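Local coordinates for protein glucanase (PDB 5GXX) that probably hydrolyses internal beta-1,4-glucosidic bonds of cellulose as a family 9 endoglucanase of the clostridial cellulosome, at residues H119-S124 with E129-R134; K327-A332 with T426-G431; A14-E19 with N436-E441. The protein carries 1 engineered substitution. All coordinates share one frame; numbering follows the deposited sequence.

Contact 1. Residues H119-S124 with E129-R134; sequences HKWWGS and EKEMTR
Trp-121 and Glu-131 mark the nearest approach of the two backbones, their CA atoms 8.2 Å apart. The chain leaves helix 115-120 just before Trp-121, and 129-134 runs out of the short, weakly bonded helix 128-131 into an extended loop at Met-132. Trp-121 swings its indole toward the other segment with CG anti to the backbone N (chi1 177°), and Glu-131 lays its aliphatic part over one face of it. Glu-131 CG sits 3.6 Å from the centroid of the five-membered ring of Trp-121, 15° off the ring normal, a clear CH-pi contact. A bend at chi2 then brings the carboxylate almost parallel to the indole plane (7°), with Glu-131 CD 3.5 Å from Trp-121 CD1. Met-132 adds an apolar contact: its unbranched chain turns at chi3 so that CE reaches Trp-121 CB at 3.8 Å. Gly-123 N lies 3.7 Å above the opposite face; glycine suits this place because a CB would collide with Trp-121 CZ2. The indole NE1 donates to Ile-543 O, in a loop of the beta-sheet module. His-119 NE2 bonds to Asp-53 OD2, within the Asp-Ala-Gly-Asp sequence characteristic of family 9, so the segment probably borders the substrate cleft. Tryptophan thus serves twice: its N-H links two modules, while its face holds Glu-131 by dispersion and CH-pi attraction, without a hydrogen bond between the segments.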
# COMPACT_ATOMS: atom_id res chain seq x y z
N HIS A 119 -16.76 19.31 1.40
CA HIS A 119 -15.85 19.83 2.42
C HIS A 119 -14.72 18.88 2.77
O HIS A 119 -13.67 19.31 3.23
CB HIS A 119 -16.66 20.21 3.66
CG HIS A 119 -17.55 21.39 3.43
ND1 HIS A 119 -18.29 21.97 4.43
CD2 HIS A 119 -17.79 22.10 2.31
CE1 HIS A 119 -18.97 22.99 3.93
NE2 HIS A 119 -18.68 23.10 2.65
N LYS A 120 -14.91 17.59 2.48
CA LYS A 120 -13.87 16.62 2.81
C LYS A 120 -12.62 16.78 1.92
O LYS A 120 -11.53 16.34 2.29
CB LYS A 120 -14.45 15.22 2.68
CG LYS A 120 -13.69 14.15 3.42
CD LYS A 120 -14.45 12.83 3.28
CE LYS A 120 -13.53 11.62 3.41
NZ LYS A 120 -12.57 11.76 4.55
N TRP A 121 -12.78 17.44 0.78
CA TRP A 121 -11.71 17.56 -0.21
C TRP A 121 -11.25 19.01 -0.29
O TRP A 121 -12.08 19.92 -0.26
CB TRP A 121 -12.22 17.08 -1.58
CG TRP A 121 -11.24 17.22 -2.71
CD1 TRP A 121 -10.18 16.40 -2.99
CD2 TRP A 121 -11.23 18.24 -3.72
NE1 TRP A 121 -9.52 16.84 -4.11
CE2 TRP A 121 -10.14 17.97 -4.58
CE3 TRP A 121 -12.05 19.35 -3.97
CZ2 TRP A 121 -9.84 18.77 -5.69
CZ3 TRP A 121 -11.75 20.14 -5.07
CH2 TRP A 121 -10.66 19.85 -5.92
N TRP A 122 -9.94 19.19 -0.43
CA TRP A 122 -9.29 20.50 -0.47
C TRP A 122 -8.59 20.62 -1.83
O TRP A 122 -7.62 19.92 -2.10
CB TRP A 122 -8.29 20.67 0.69
CG TRP A 122 -7.92 22.12 0.90
CD1 TRP A 122 -6.86 22.78 0.34
CD2 TRP A 122 -8.64 23.09 1.67
NE1 TRP A 122 -6.86 24.10 0.75
CE2 TRP A 122 -7.95 24.31 1.56
CE3 TRP A 122 -9.80 23.04 2.45
CZ2 TRP A 122 -8.37 25.48 2.21
CZ3 TRP A 122 -10.22 24.19 3.10
CH2 TRP A 122 -9.53 25.40 2.94
N GLY A 123 -9.10 21.48 -2.70
CA GLY A 123 -8.50 21.68 -4.01
C GLY A 123 -9.32 22.68 -4.80
O GLY A 123 -10.33 23.18 -4.32
N SER A 124 -8.87 22.96 -6.02
CA SER A 124 -9.39 24.07 -6.82
C SER A 124 -10.66 23.71 -7.57
O SER A 124 -10.82 22.57 -8.05
CB SER A 124 -8.31 24.56 -7.79
OG SER A 124 -7.20 25.08 -7.06
N GLU A 129 -14.35 17.98 -10.51
CA GLU A 129 -15.06 16.89 -11.19
C GLU A 129 -14.20 15.65 -11.41
O GLU A 129 -14.74 14.57 -11.64
CB GLU A 129 -15.69 17.38 -12.49
CG GLU A 129 -16.76 18.43 -12.25
CD GLU A 129 -17.35 19.01 -13.53
OE1 GLU A 129 -16.66 19.01 -14.58
OE2 GLU A 129 -18.49 19.50 -13.48
N LYS A 130 -12.88 15.79 -11.33
CA LYS A 130 -11.98 14.64 -11.36
C LYS A 130 -12.01 13.89 -10.03
O LYS A 130 -11.72 12.69 -10.00
CB LYS A 130 -10.54 15.05 -11.70
CG LYS A 130 -10.35 15.64 -13.10
CD LYS A 130 -10.67 14.66 -14.24
CE LYS A 130 -9.73 13.48 -14.32
NZ LYS A 130 -9.74 12.88 -15.70
N GLU A 131 -12.36 14.58 -8.95
CA GLU A 131 -12.43 14.00 -7.61
C GLU A 131 -13.79 13.37 -7.28
O GLU A 131 -13.85 12.29 -6.67
CB GLU A 131 -12.07 15.06 -6.55
CG GLU A 131 -12.29 14.63 -5.10
CD GLU A 131 -11.36 13.51 -4.66
OE1 GLU A 131 -10.33 13.26 -5.32
OE2 GLU A 131 -11.63 12.88 -3.62
N MET A 132 -14.88 14.03 -7.65
CA MET A 132 -16.22 13.59 -7.27
C MET A 132 -17.29 14.05 -8.26
O MET A 132 -17.06 14.94 -9.08
CB MET A 132 -16.57 14.10 -5.87
CG MET A 132 -16.90 15.60 -5.82
SD MET A 132 -17.00 16.30 -4.16
CE MET A 132 -15.29 16.36 -3.65
N THR A 133 -18.46 13.42 -8.15
CA THR A 133 -19.64 13.73 -8.96
C THR A 133 -20.68 14.41 -8.08
O THR A 133 -21.06 13.90 -7.02
CB THR A 133 -20.20 12.45 -9.64
OG1 THR A 133 -19.17 11.87 -10.44
CG2 THR A 133 -21.37 12.78 -10.55
N ARG A 134 -21.14 15.57 -8.53
CA ARG A 134 -21.91 16.45 -7.67
C ARG A 134 -23.42 16.27 -7.85
O ARG A 134 -23.95 16.45 -8.95
CB ARG A 134 -21.54 17.90 -7.96
CG ARG A 134 -20.13 18.23 -7.54
CD ARG A 134 -19.51 19.35 -8.36
NE ARG A 134 -20.22 20.64 -8.36
CZ ARG A 134 -20.19 21.52 -7.37
NH1 ARG A 134 -19.54 21.25 -6.24
NH2 ARG A 134 -20.83 22.68 -7.50

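Contact 2. Residues K327-A332 with T426-G431; sequences KYYNFA and TAEYGG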
# COMPACT_ATOMS: atom_id res chain seq x y z
N LYS A 327 -26.40 58.53 16.83
CA LYS A 327 -26.13 57.29 17.54
C LYS A 327 -26.04 56.11 16.56
O LYS A 327 -25.14 55.29 16.66
CB LYS A 327 -27.19 57.03 18.61
CG LYS A 327 -27.15 55.64 19.24
CD LYS A 327 -28.11 55.45 20.41
CE LYS A 327 -29.55 55.51 19.95
NZ LYS A 327 -30.46 55.19 21.10
N TYR A 328 -26.98 56.01 15.63
CA TYR A 328 -26.93 54.86 14.72
C TYR A 328 -25.84 54.95 13.67
O TYR A 328 -25.23 53.93 13.35
CB TYR A 328 -28.30 54.61 14.08
CG TYR A 328 -29.38 54.32 15.09
CD1 TYR A 328 -29.14 53.54 16.21
CD2 TYR A 328 -30.67 54.81 14.90
CE1 TYR A 328 -30.13 53.27 17.14
CE2 TYR A 328 -31.66 54.55 15.81
CZ TYR A 328 -31.40 53.80 16.93
OH TYR A 328 -32.42 53.56 17.82
N TYR A 329 -25.60 56.15 13.14
CA TYR A 329 -24.49 56.38 12.21
C TYR A 329 -23.15 56.04 12.88
O TYR A 329 -22.31 55.37 12.27
CB TYR A 329 -24.46 57.84 11.74
CG TYR A 329 -23.33 58.16 10.78
CD1 TYR A 329 -22.06 58.52 11.25
CD2 TYR A 329 -23.51 58.08 9.40
CE1 TYR A 329 -21.01 58.80 10.38
CE2 TYR A 329 -22.46 58.37 8.53
CZ TYR A 329 -21.22 58.73 9.03
OH TYR A 329 -20.19 59.01 8.16
N ASN A 330 -22.93 56.50 14.11
CA ASN A 330 -21.62 56.29 14.75
C ASN A 330 -21.39 54.80 14.99
O ASN A 330 -20.27 54.29 14.79
CB ASN A 330 -21.57 57.05 16.08
CG ASN A 330 -21.35 58.54 15.92
OD1 ASN A 330 -21.02 59.03 14.84
ND2 ASN A 330 -21.50 59.28 17.03
N PHE A 331 -22.46 54.13 15.43
CA PHE A 331 -22.39 52.67 15.56
C PHE A 331 -21.97 52.01 14.24
O PHE A 331 -21.03 51.20 14.21
CB PHE A 331 -23.72 52.08 16.04
CG PHE A 331 -23.86 50.61 15.73
CD1 PHE A 331 -23.16 49.67 16.48
CD2 PHE A 331 -24.65 50.18 14.67
CE1 PHE A 331 -23.24 48.32 16.16
CE2 PHE A 331 -24.72 48.84 14.34
CZ PHE A 331 -24.04 47.90 15.11
N ALA A 332 -22.68 52.34 13.17
CA ALA A 332 -22.43 51.69 11.88
C ALA A 332 -20.98 51.94 11.42
O ALA A 332 -20.27 51.00 11.07
CB ALA A 332 -23.45 52.22 10.86
N THR A 426 -18.65 55.25 0.96
CA THR A 426 -18.00 55.87 -0.19
C THR A 426 -18.89 56.96 -0.77
O THR A 426 -18.38 57.99 -1.23
CB THR A 426 -17.54 54.86 -1.26
OG1 THR A 426 -16.66 55.52 -2.18
CG2 THR A 426 -18.72 54.30 -2.03
N ALA A 427 -20.20 56.78 -0.70
CA ALA A 427 -21.12 57.84 -1.12
C ALA A 427 -20.80 59.12 -0.37
O ALA A 427 -20.76 60.21 -0.96
CB ALA A 427 -22.56 57.42 -0.86
N GLU A 428 -20.55 59.02 0.93
CA GLU A 428 -20.28 60.22 1.71
C GLU A 428 -18.85 60.73 1.54
O GLU A 428 -18.63 61.94 1.39
CB GLU A 428 -20.56 59.93 3.18
CG GLU A 428 -20.15 61.07 4.12
CD GLU A 428 -20.67 60.89 5.53
OE1 GLU A 428 -21.14 59.80 5.87
OE2 GLU A 428 -20.58 61.84 6.33
N TYR A 429 -17.88 59.84 1.58
CA TYR A 429 -16.49 60.27 1.69
C TYR A 429 -15.74 60.25 0.37
O TYR A 429 -14.62 60.76 0.28
CB TYR A 429 -15.75 59.45 2.75
CG TYR A 429 -16.31 59.70 4.13
CD1 TYR A 429 -16.03 60.89 4.80
CD2 TYR A 429 -17.15 58.78 4.75
CE1 TYR A 429 -16.55 61.12 6.07
CE2 TYR A 429 -17.66 59.00 6.02
CZ TYR A 429 -17.36 60.18 6.68
OH TYR A 429 -17.88 60.43 7.93
N GLY A 430 -16.35 59.66 -0.65
CA GLY A 430 -15.68 59.54 -1.94
C GLY A 430 -14.60 58.48 -1.87
O GLY A 430 -14.82 57.38 -1.35
N GLY A 431 -13.41 58.84 -2.33
CA GLY A 431 -12.30 57.92 -2.44
C GLY A 431 -12.20 57.55 -3.91
O GLY A 431 -13.22 57.53 -4.62
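Tyr-329 directs its ring toward helix 412-429, CG anti to the backbone N (chi1 180°), and so carries its hydroxyl from helix 322-340 across to the last turn of that helix. There Glu-428 stretches out fully to meet it, whereas Tyr-429, whose CG stands beside its own backbone N (chi1 -65°), turns its ring back over the neighbouring glutamate: Glu-428 CG lies 3.7 Å above the plane of the Tyr-429 ring, over its centre. Three polar groups therefore gather where the CA atoms of Tyr-329 and Glu-428 are still 11.9 Å apart. The phenol of Tyr-329 is the hub. Its OH donates a hydrogen bond to Glu-428 OE1 (2.6 Å) and accepts one from Tyr-429 OH (2.7 Å). The Glu-428 oxygen is met from above the carboxylate plane, 41° out of it, while both partners of the Tyr-329 hydroxyl lie near the plane of its ring. Arg-424, one turn earlier, also bridges to Glu-428 OE1, and the Tyr-329 ring meets Phe-313 of helix 301-318. Just after the helix, Gly-430 takes a positive phi, which suits glycine; its O receives Thr-426 OG1 at 2.7 Å. The contact joins two helices of the alpha-helical barrel usual in family 9, at the surface, where Glu-428 and Tyr-429 are exposed. Tyrosine is long enough to reach from one helix to the next, and a hydroxyl can donate and accept at once, so a short chain of hydrogen bonds runs from Tyr-429 through Tyr-329 to the carboxylate; Arg-424 probably helps keep that carboxylate charged.

Contact 3. Residues A14-E19 with N436-E441; sequences AIYFYE and NFPPPE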
# COMPACT_ATOMS: atom_id res chain seq x y z
N ALA A 14 -14.36 44.45 -2.37
CA ALA A 14 -15.45 43.68 -1.80
C ALA A 14 -16.41 43.13 -2.86
O ALA A 14 -16.94 42.03 -2.69
CB ALA A 14 -16.19 44.47 -0.71
N ILE A 15 -16.55 43.85 -3.97
CA ILE A 15 -17.34 43.38 -5.11
C ILE A 15 -16.62 42.30 -5.91
O ILE A 15 -17.23 41.30 -6.30
CB ILE A 15 -17.70 44.57 -6.03
CG1 ILE A 15 -18.58 45.56 -5.26
CG2 ILE A 15 -18.45 44.08 -7.29
CD1 ILE A 15 -18.64 46.93 -5.94
N TYR A 16 -15.33 42.55 -6.15
CA TYR A 16 -14.46 41.63 -6.89
C TYR A 16 -14.46 40.26 -6.25
O TYR A 16 -14.36 39.26 -6.95
CB TYR A 16 -13.04 42.22 -6.97
CG TYR A 16 -11.96 41.33 -7.55
CD1 TYR A 16 -11.21 40.46 -6.73
CD2 TYR A 16 -11.67 41.36 -8.91
CE1 TYR A 16 -10.20 39.68 -7.24
CE2 TYR A 16 -10.62 40.59 -9.45
CZ TYR A 16 -9.91 39.75 -8.60
OH TYR A 16 -8.90 38.97 -9.09
N PHE A 17 -14.56 40.22 -4.91
CA PHE A 17 -14.72 38.93 -4.24
C PHE A 17 -15.75 38.02 -4.92
O PHE A 17 -15.47 36.83 -5.13
CB PHE A 17 -15.05 39.14 -2.75
CG PHE A 17 -15.49 37.88 -2.04
CD1 PHE A 17 -14.58 36.90 -1.67
CD2 PHE A 17 -16.82 37.69 -1.76
CE1 PHE A 17 -14.98 35.73 -1.01
CE2 PHE A 17 -17.26 36.54 -1.05
CZ PHE A 17 -16.34 35.55 -0.70
N TYR A 18 -16.92 38.57 -5.27
CA TYR A 18 -17.94 37.72 -5.89
C TYR A 18 -17.50 37.11 -7.21
O TYR A 18 -17.91 35.99 -7.55
CB TYR A 18 -19.27 38.47 -6.02
CG TYR A 18 -19.88 38.71 -4.66
CD1 TYR A 18 -20.61 37.72 -4.02
CD2 TYR A 18 -19.66 39.92 -3.99
CE1 TYR A 18 -21.12 37.91 -2.75
CE2 TYR A 18 -20.18 40.13 -2.72
CZ TYR A 18 -20.91 39.12 -2.11
OH TYR A 18 -21.47 39.32 -0.87
N GLU A 19 -16.63 37.79 -7.97
CA GLU A 19 -16.10 37.18 -9.19
C GLU A 19 -15.19 35.98 -8.90
O GLU A 19 -15.08 35.04 -9.70
CB GLU A 19 -15.36 38.22 -10.03
CG GLU A 19 -16.36 39.21 -10.61
CD GLU A 19 -15.73 40.39 -11.34
OE1 GLU A 19 -14.72 40.24 -12.02
OE2 GLU A 19 -16.31 41.49 -11.21
N ASN A 436 -5.30 50.11 -11.61
CA ASN A 436 -4.85 49.00 -12.43
C ASN A 436 -5.30 47.66 -11.84
O ASN A 436 -4.54 46.69 -11.79
CB ASN A 436 -3.33 49.07 -12.68
CG ASN A 436 -2.85 50.46 -13.15
OD1 ASN A 436 -3.24 50.95 -14.22
ND2 ASN A 436 -1.99 51.08 -12.35
N PHE A 437 -6.55 47.60 -11.38
CA PHE A 437 -6.96 46.53 -10.48
C PHE A 437 -7.73 45.42 -11.21
O PHE A 437 -8.62 45.70 -12.03
CB PHE A 437 -7.75 47.09 -9.28
CG PHE A 437 -8.35 46.02 -8.42
CD1 PHE A 437 -7.59 45.39 -7.45
CD2 PHE A 437 -9.64 45.58 -8.67
CE1 PHE A 437 -8.14 44.35 -6.68
CE2 PHE A 437 -10.18 44.52 -7.93
CZ PHE A 437 -9.44 43.92 -6.94
N PRO A 438 -7.38 44.15 -10.97
CA PRO A 438 -6.31 43.63 -10.12
C PRO A 438 -4.99 43.58 -10.88
O PRO A 438 -5.00 43.36 -12.09
CB PRO A 438 -6.78 42.20 -9.83
CG PRO A 438 -7.50 41.82 -11.10
CD PRO A 438 -8.23 43.07 -11.49
N PRO A 439 -3.86 43.76 -10.18
CA PRO A 439 -2.53 43.62 -10.75
C PRO A 439 -2.22 42.15 -10.99
O PRO A 439 -2.76 41.29 -10.28
CB PRO A 439 -1.63 44.20 -9.66
CG PRO A 439 -2.36 43.96 -8.40
CD PRO A 439 -3.81 44.13 -8.75
N PRO A 440 -1.37 41.85 -11.98
CA PRO A 440 -1.06 40.46 -12.30
C PRO A 440 -0.29 39.81 -11.17
O PRO A 440 0.52 40.45 -10.50
CB PRO A 440 -0.19 40.56 -13.57
CG PRO A 440 -0.36 41.96 -14.07
CD PRO A 440 -0.71 42.81 -12.88
N GLU A 441 -0.55 38.52 -10.95
CA GLU A 441 0.14 37.76 -9.91
C GLU A 441 1.48 37.23 -10.40
O GLU A 441 1.66 36.96 -11.59
CB GLU A 441 -0.73 36.58 -9.47
CG GLU A 441 -1.92 37.05 -8.64
CD GLU A 441 -2.86 35.94 -8.17
OE1 GLU A 441 -2.72 34.76 -8.56
OE2 GLU A 441 -3.76 36.26 -7.38
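Phe-437 and Pro-438, which press against Tyr-16 of helix 7-20, belong to the proline-rich linker that leads from helix 412-429, the final helix of the family 9 barrel, toward the beta-sheet module beginning at strand 447-456. The main interaction is a T-shaped aromatic pair: Phe-437 turns an edge to the face of Tyr-16, with centroids 4.9 Å apart and ring planes at 68°. The far end of the phenyl ring does the touching. Phe-437 CZ lies 3.7 Å above the Tyr-16 plane, displaced toward the rim, and Phe-437 CE2 comes within 3.6 Å of Tyr-16 CD2. Tyr-16 presents that face because its CG is anti to the backbone N (chi1 172°), which sends the ring out from the helix; the phenylalanine adopts the same first torsion (173°), which brings its tip in although its CB does not head for the helix. Pro-438 fills the neighbouring position, nearer the phenol end, its CG 3.7 Å from Tyr-16 CE2 and 3.8 Å from Tyr-16 OH. The peptide bond before Pro-438 is cis, and the proline folds back on its predecessor, with Pro-438 CB 4.0 Å above the Phe-437 plane. Aromatic followed by cis proline probably makes a fairly stiff apolar surface, suited to the broad tyrosine ring. Around this patch, Phe-437 also leans on Gln-12 and Lys-13 of helix 7-20 and meets Tyr-385 edge-to-face. Further along, Glu-441 is gripped by His-382 and Trp-473, while other faces of helix 7-20 pack on helices 85-101 and 412-429.

Contact 3 closes the longest loop, joining the first helix of the chain to the linker after the last barrel helix; contacts 1 and 2 fall inside that loop, one after the other. Helix 412-429 connects contacts 2 and 3: its end takes part in contact 2, and its body packs on helix 7-20. The nearest atoms of contacts 2 and 3 are about 8 Å apart, those of contacts 1 and 3 about 11 Å; the centres of contacts 1 and 2 are about 42 Å apart. Contacts 1 and 3 probably both help set how barrel and beta-sheet module meet, through Trp-121 with Ile-543 and Glu-441 with Trp-473. Contact 1 probably also borders the substrate cleft. None supplies a calcium ligand.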